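PDB 3TKK: predicted acetamidase/formamidase from Thermoanaerobacter tengcongensis, which probably hydrolyses non-peptide carbon-nitrogen bonds in linear amides and binds zinc and calcium ions. Local coordinates for residues Tyr5-Ser8 / Ala9-Ile13; Val139-Glu143 / Gly144-Cys148; Ser288-Asn291 / Trp292-Glu295. One frame throughout, in Å; residues are numbered along the deposited sequence.

Contact 1: residues Tyr5-Ser8 / Ala9-Ile13; sequences YSLS and ADHHI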
loop_
_atom_site.group_PDB
_atom_site.type_symbol
_atom_site.label_atom_id
_atom_site.label_comp_id
_atom_site.label_asym_id
_atom_site.label_seq_id
_atom_site.Cartn_x
_atom_site.Cartn_y
_atom_site.Cartn_z
ATOM N N TYR A 5 -3.758 23.595 26.854
ATOM C CA TYR A 5 -2.467 24.258 26.901
ATOM C C TYR A 5 -1.861 24.465 25.518
ATOM O O TYR A 5 -2.099 23.707 24.584
ATOM C CB TYR A 5 -1.433 23.441 27.734
ATOM C CG TYR A 5 -1.984 23.143 29.110
ATOM C CD1 TYR A 5 -2.381 21.872 29.453
ATOM C CD2 TYR A 5 -2.049 24.123 30.053
ATOM C CE1 TYR A 5 -2.882 21.573 30.714
ATOM C CE2 TYR A 5 -2.581 23.870 31.334
ATOM C CZ TYR A 5 -2.980 22.578 31.663
ATOM O OH TYR A 5 -3.499 22.328 32.919
ATOM N N SER A 6 -0.980 25.429 25.426
ATOM C CA SER A 6 -0.199 25.622 24.200
ATOM C C SER A 6 1.256 25.317 24.493
ATOM O O SER A 6 1.800 25.758 25.505
ATOM C CB SER A 6 -0.444 27.081 23.790
ATOM O OG SER A 6 0.718 27.569 23.196
ATOM N N LEU A 7 1.924 24.532 23.676
ATOM C CA LEU A 7 3.270 24.116 23.950
ATOM C C LEU A 7 4.107 24.598 22.735
ATOM O O LEU A 7 3.871 24.186 21.576
ATOM C CB LEU A 7 3.356 22.597 23.994
ATOM C CG LEU A 7 4.745 22.026 24.278
ATOM C CD1 LEU A 7 5.246 22.608 25.605
ATOM C CD2 LEU A 7 4.637 20.490 24.330
ATOM N N SER A 8 5.138 25.398 23.029
ATOM C CA SER A 8 5.891 26.014 21.971
ATOM C C SER A 8 7.109 25.149 21.579
ATOM O O SER A 8 7.571 24.295 22.344
ATOM C CB SER A 8 6.197 27.433 22.490
ATOM O OG SER A 8 7.303 27.985 21.843
ATOM N N ALA A 9 7.645 25.398 20.385
ATOM C CA ALA A 9 8.592 24.577 19.759
ATOM C C ALA A 9 9.997 24.674 20.366
ATOM O O ALA A 9 10.797 23.824 20.044
ATOM C CB ALA A 9 8.599 24.848 18.245
ATOM N N ASP A 10 10.197 25.608 21.304
ATOM C CA ASP A 10 11.416 25.713 22.064
ATOM C C ASP A 10 11.504 24.567 23.034
ATOM O O ASP A 10 12.574 24.352 23.549
ATOM C CB ASP A 10 11.642 27.057 22.801
ATOM C CG ASP A 10 10.419 27.565 23.560
ATOM O OD1 ASP A 10 9.266 27.173 23.295
ATOM O OD2 ASP A 10 10.594 28.501 24.388
ATOM N N HIS A 11 10.395 23.816 23.271
ATOM C CA HIS A 11 10.549 22.595 24.066
ATOM C C HIS A 11 10.621 21.417 23.120
ATOM O O HIS A 11 9.584 20.959 22.645
ATOM C CB HIS A 11 9.372 22.405 25.027
ATOM C CG HIS A 11 9.196 23.520 26.007
ATOM N ND1 HIS A 11 9.581 23.422 27.326
ATOM C CD2 HIS A 11 8.652 24.747 25.857
ATOM C CE1 HIS A 11 9.295 24.559 27.937
ATOM N NE2 HIS A 11 8.712 25.363 27.068
ATOM N N HIS A 12 11.792 20.894 22.797
ATOM C CA HIS A 12 11.787 19.815 21.826
ATOM C C HIS A 12 12.935 18.831 22.138
ATOM O O HIS A 12 13.873 19.202 22.859
ATOM C CB HIS A 12 12.010 20.332 20.367
ATOM C CG HIS A 12 13.080 21.386 20.235
ATOM N ND1 HIS A 12 14.432 21.089 20.273
ATOM C CD2 HIS A 12 13.004 22.735 20.054
ATOM C CE1 HIS A 12 15.142 22.197 20.121
ATOM N NE2 HIS A 12 14.306 23.206 19.956
ATOM N N ILE A 13 12.900 17.676 21.476
ATOM C CA ILE A 13 13.921 16.639 21.702
ATOM C C ILE A 13 14.424 16.127 20.355
ATOM O O ILE A 13 13.719 16.222 19.327
ATOM C CB ILE A 13 13.275 15.461 22.374
ATOM C CG1 ILE A 13 12.145 14.896 21.467
ATOM C CG2 ILE A 13 12.739 15.877 23.838
ATOM C CD1 ILE A 13 11.438 13.887 22.149
#
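Ser8 and Asp10 meet across the first three residues of a tight turn. A chi1 of 158°, with OG anti to the backbone N, points the serine hydroxyl along the chain toward Asp10, while the Asp10 CG sits between its own N and carbonyl carbon (chi1 46°), which folds the carboxylate back. Ser8 OG donates to Asp10 OD1 over 2.6 Å, meeting the carboxylate from above its plane. Glu35 OE1 also hydrogen-bonds to Ser8 OG and to the Ala9 amide; a single hydroxyl proton cannot serve both carboxylates fully at once, and the two might shift each other's ionisation. With an alanine here, the Asp10 carboxylate is likely to lose its hydroxyl mate and turn more freely, and Glu35 would keep only the Ala9 amide of the pair.

Leu7 slants across His11, its CD1 4.0 Å from His11 CD2, while the rim of the imidazole meets Ser8 O nearly in its plane. Leu7 also packs on Thr63 and Ile66 of strand 62-69.

The backbone fixes the frame: His11 N reaches Ser8 O over 3.0 Å in a nearly straight bond (169°). It forms a type I beta turn from Ser8 to His11, with the Ser8-Asp10 bond lying across it, and carries the chain from an edge strand of one large sheet, 4-7, to strand 12-13 of another.

Contact 2: residues Val139-Glu143 / Gly144-Cys148; sequences VAPKE and GSINC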
loop_
_atom_site.group_PDB
_atom_site.type_symbol
_atom_site.label_atom_id
_atom_site.label_comp_id
_atom_site.label_asym_id
_atom_site.label_seq_id
_atom_site.Cartn_x
_atom_site.Cartn_y
_atom_site.Cartn_z
ATOM N N VAL A 139 5.962 8.045 21.818
ATOM C CA VAL A 139 6.226 8.127 23.233
ATOM C C VAL A 139 7.614 7.523 23.481
ATOM O O VAL A 139 8.251 7.045 22.572
ATOM C CB VAL A 139 5.203 7.245 23.974
ATOM C CG1 VAL A 139 3.772 7.703 23.648
ATOM C CG2 VAL A 139 5.421 5.648 23.534
ATOM N N ALA A 140 8.076 7.598 24.732
ATOM C CA ALA A 140 9.398 7.082 25.038
ATOM C C ALA A 140 9.382 5.558 25.007
ATOM O O ALA A 140 8.455 4.925 25.467
ATOM C CB ALA A 140 9.901 7.560 26.434
ATOM N N PRO A 141 10.441 4.978 24.432
ATOM C CA PRO A 141 10.633 3.565 24.525
ATOM C C PRO A 141 10.939 3.090 25.934
ATOM O O PRO A 141 11.354 3.875 26.823
ATOM C CB PRO A 141 11.881 3.277 23.631
ATOM C CG PRO A 141 12.353 4.595 23.039
ATOM C CD PRO A 141 11.582 5.715 23.843
ATOM N N LYS A 142 10.792 1.783 26.130
ATOM C CA LYS A 142 11.050 1.177 27.438
ATOM C C LYS A 142 12.479 1.455 27.851
ATOM O O LYS A 142 12.740 1.936 28.913
ATOM C CB LYS A 142 10.784 -0.325 27.345
ATOM C CG LYS A 142 10.528 -1.029 28.698
ATOM C CD LYS A 142 10.076 -2.480 28.325
ATOM C CE LYS A 142 10.954 -3.599 28.961
ATOM N NZ LYS A 142 10.914 -4.756 27.977
ATOM N N GLU A 143 13.432 1.256 26.980
ATOM C CA GLU A 143 14.807 1.368 27.476
ATOM C C GLU A 143 15.707 2.360 26.708
ATOM O O GLU A 143 15.690 3.562 27.011
ATOM C CB GLU A 143 15.429 -0.033 27.621
ATOM C CG GLU A 143 16.768 -0.068 28.462
ATOM C CD GLU A 143 16.706 0.793 29.759
ATOM O OE1 GLU A 143 17.388 1.861 29.851
ATOM O OE2 GLU A 143 15.963 0.403 30.694
ATOM N N GLY A 144 16.522 1.875 25.759
ATOM C CA GLY A 144 17.567 2.738 25.156
ATOM C C GLY A 144 16.884 3.835 24.326
ATOM O O GLY A 144 15.855 3.580 23.642
ATOM N N SER A 145 17.468 5.030 24.383
ATOM C CA SER A 145 17.192 6.118 23.482
ATOM C C SER A 145 17.061 5.734 21.972
ATOM O O SER A 145 17.867 4.942 21.425
ATOM C CB SER A 145 18.306 7.170 23.643
ATOM O OG SER A 145 18.052 8.255 22.761
ATOM N N ILE A 146 16.059 6.311 21.312
ATOM C CA ILE A 146 15.902 6.120 19.888
ATOM C C ILE A 146 15.759 7.436 19.139
ATOM O O ILE A 146 14.794 8.132 19.245
ATOM C CB ILE A 146 14.777 5.095 19.544
ATOM C CG1 ILE A 146 15.137 3.716 20.163
ATOM C CG2 ILE A 146 14.605 4.950 17.981
ATOM C CD1 ILE A 146 13.985 2.608 20.126
ATOM N N ASN A 147 16.772 7.759 18.366
ATOM C CA ASN A 147 16.720 8.976 17.541
ATOM C C ASN A 147 15.396 9.220 16.810
ATOM O O ASN A 147 14.883 8.291 16.171
ATOM C CB ASN A 147 17.851 8.866 16.506
ATOM C CG ASN A 147 18.098 10.169 15.779
ATOM O OD1 ASN A 147 17.492 10.465 14.715
ATOM N ND2 ASN A 147 19.000 10.972 16.340
ATOM N N CYS A 148 14.899 10.485 16.883
ATOM C CA CYS A 148 13.718 11.003 16.190
ATOM C C CYS A 148 13.446 10.556 14.785
ATOM O O CYS A 148 12.296 10.470 14.402
ATOM C CB CYS A 148 13.764 12.551 16.231
ATOM S SG CYS A 148 13.221 12.935 17.856
#
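Pro141 and Ile146 supply the apolar part of this loop. Pro141 CG and Ile146 CD1 meet at 3.9 Å. Pro141 CB is only slightly farther from the same methyl, Ile146 CD1, at 4.1 Å; the two side chains lie aslant, neither stacked nor end on. The isoleucine CG1 stands anti to its carbonyl carbon (chi1 -61°), which sends the longer branch, extended to CD1, to the pyrrolidine. Phe16 packs on the proline, and His154 touches the isoleucine.

Van der Waals contact between apolar and polar atoms comes next. Pro141 CG lies 3.7 Å from Gly144 O, and the proline ring thus rests against the returning backbone as well as against Ile146.

No hydrogen bond joins 139-143 directly to 144-148. Backbone bonds to neighbouring strands and loops help to place the bend, from Ile146 to Phe16, from Cys148 to Phe14 and from Ala140 to Ala178, and Asn147 OD1 accepts from Gly149 N, the bond that defines an Asx turn.

As for charge, the Glu143 chain bends at chi2, and its OE1 makes a long, weak ion pair with Lys18.

The arrangement is that of a surface loop leading from strand 133-138 into strand 146-147, which pairs with 15-16 in a small two-stranded antiparallel sheet.

Contact 3: residues Ser288-Asn291 / Trp292-Glu295; sequences SLPN and WILE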
loop_
_atom_site.group_PDB
_atom_site.type_symbol
_atom_site.label_atom_id
_atom_site.label_comp_id
_atom_site.label_asym_id
_atom_site.label_seq_id
_atom_site.Cartn_x
_atom_site.Cartn_y
_atom_site.Cartn_z
ATOM N N SER A 288 -4.622 -2.411 7.254
ATOM C CA SER A 288 -5.766 -1.568 7.497
ATOM C C SER A 288 -7.015 -2.394 7.286
ATOM O O SER A 288 -7.133 -3.044 6.233
ATOM C CB SER A 288 -5.700 -0.542 6.387
ATOM O OG SER A 288 -6.713 0.378 6.418
ATOM N N LEU A 289 -8.027 -2.257 8.180
ATOM C CA LEU A 289 -9.381 -2.823 8.032
ATOM C C LEU A 289 -10.438 -1.707 8.119
ATOM O O LEU A 289 -10.238 -0.719 8.777
ATOM C CB LEU A 289 -9.665 -3.851 9.122
ATOM C CG LEU A 289 -8.905 -5.151 8.893
ATOM C CD1 LEU A 289 -8.603 -5.897 10.241
ATOM C CD2 LEU A 289 -9.760 -6.037 7.901
ATOM N N PRO A 290 -11.543 -1.868 7.433
ATOM C CA PRO A 290 -12.649 -0.954 7.589
ATOM C C PRO A 290 -13.122 -0.942 9.028
ATOM O O PRO A 290 -13.337 -1.962 9.615
ATOM C CB PRO A 290 -13.760 -1.559 6.675
ATOM C CG PRO A 290 -13.045 -2.366 5.682
ATOM C CD PRO A 290 -11.871 -2.993 6.547
ATOM N N ASN A 291 -13.416 0.229 9.591
ATOM C CA ASN A 291 -13.953 0.277 10.961
ATOM C C ASN A 291 -15.209 -0.555 11.194
ATOM O O ASN A 291 -15.416 -1.076 12.282
ATOM C CB ASN A 291 -14.219 1.711 11.390
ATOM C CG ASN A 291 -12.961 2.518 11.464
ATOM O OD1 ASN A 291 -11.821 1.976 11.652
ATOM N ND2 ASN A 291 -13.118 3.801 11.440
ATOM N N TRP A 292 -16.086 -0.708 10.208
ATOM C CA TRP A 292 -17.365 -1.366 10.589
ATOM C C TRP A 292 -17.152 -2.890 10.831
ATOM O O TRP A 292 -17.911 -3.568 11.539
ATOM C CB TRP A 292 -18.447 -1.111 9.539
ATOM C CG TRP A 292 -18.151 -1.745 8.227
ATOM C CD1 TRP A 292 -17.341 -1.270 7.246
ATOM C CD2 TRP A 292 -18.685 -2.997 7.744
ATOM N NE1 TRP A 292 -17.282 -2.182 6.211
ATOM C CE2 TRP A 292 -18.143 -3.221 6.481
ATOM C CE3 TRP A 292 -19.578 -3.945 8.275
ATOM C CZ2 TRP A 292 -18.465 -4.337 5.726
ATOM C CZ3 TRP A 292 -19.903 -5.051 7.521
ATOM C CH2 TRP A 292 -19.318 -5.253 6.268
ATOM N N ILE A 293 -16.131 -3.454 10.218
ATOM C CA ILE A 293 -15.746 -4.830 10.554
ATOM C C ILE A 293 -15.297 -4.952 12.010
ATOM O O ILE A 293 -15.831 -5.761 12.772
ATOM C CB ILE A 293 -14.573 -5.321 9.667
ATOM C CG1 ILE A 293 -14.830 -5.079 8.180
ATOM C CG2 ILE A 293 -14.329 -6.779 9.885
ATOM C CD1 ILE A 293 -15.164 -6.274 7.454
ATOM N N LEU A 294 -14.353 -4.135 12.463
ATOM C CA LEU A 294 -13.997 -4.229 13.862
ATOM C C LEU A 294 -15.253 -3.991 14.719
ATOM O O LEU A 294 -15.515 -4.644 15.758
ATOM C CB LEU A 294 -12.994 -3.139 14.257
ATOM C CG LEU A 294 -11.599 -2.960 13.708
ATOM C CD1 LEU A 294 -10.621 -3.307 14.781
ATOM C CD2 LEU A 294 -11.314 -3.717 12.429
ATOM N N GLU A 295 -16.022 -3.010 14.298
ATOM C CA GLU A 295 -17.246 -2.633 15.032
ATOM C C GLU A 295 -18.164 -3.848 15.165
ATOM O O GLU A 295 -18.672 -4.132 16.235
ATOM C CB GLU A 295 -17.926 -1.497 14.279
ATOM C CG GLU A 295 -19.211 -0.931 14.878
ATOM C CD GLU A 295 -19.089 -0.669 16.367
ATOM O OE1 GLU A 295 -17.961 -0.518 16.897
ATOM O OE2 GLU A 295 -20.136 -0.616 17.017
#
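Leu289 and Leu294 run crosswise, the Leu289 CB touching Leu294 CD2 at 3.7 Å. Beside them, the Pro290 ring lies along Ile293 with the same heading, Pro290 CD 4.0 Å from Ile293 CG1. The proline CB also reaches the pyrrole part of the indole, with Pro290 CB 3.6 Å from Trp292 CD1, approaching it obliquely. With Trp292 CG set between its backbone N and carbonyl carbon (chi1 66°), the ring turns back toward the proline, and Ile293 CG1 sits over the centre of one of its faces.

This is a strand running straight into a short helix, with Pro290 at the N-cap. Ile293 N makes a weak bond to Pro290 O (3.2 Å, 130°). The first full helical bond follows: Glu295 N to Asn291 O, 2.9 Å, arriving nearly in line with the carbonyl.

In the next shell, Asn291 is anchored by Thr228 OG1 on OD1 and by Thr224 O on ND2, while the Glu295 carboxylate forms a salt bridge to Arg300. Phe252 of helix 237-255 covers both leucines, Leu266 and Thr270 of helix 260-270 back Ile293, and Leu128 of the second subunit packs on Trp292 and Ile293.

In the fold
Following the chain from the N terminus, contact 1 closes a turn between strands 4-7 and 12-13, passing from the edge of the nine-stranded sheet to the second large sheet. The chain then forms strand 15-16, the partner of strand 146-147, which contact 2 introduces after its loop. These two contacts meet in space, Ile13 O packing at 3.6 Å from Cys148 SG, although their centres are about 19 Å apart. Contact 3 comes near the C terminus, where strand 283-290 of the nine-stranded sheet gives way to helix 291-296. It lies across the chain's centre from contact 1, their nearest atoms about 26 Å apart. All three are local and in series; none nests or crosses.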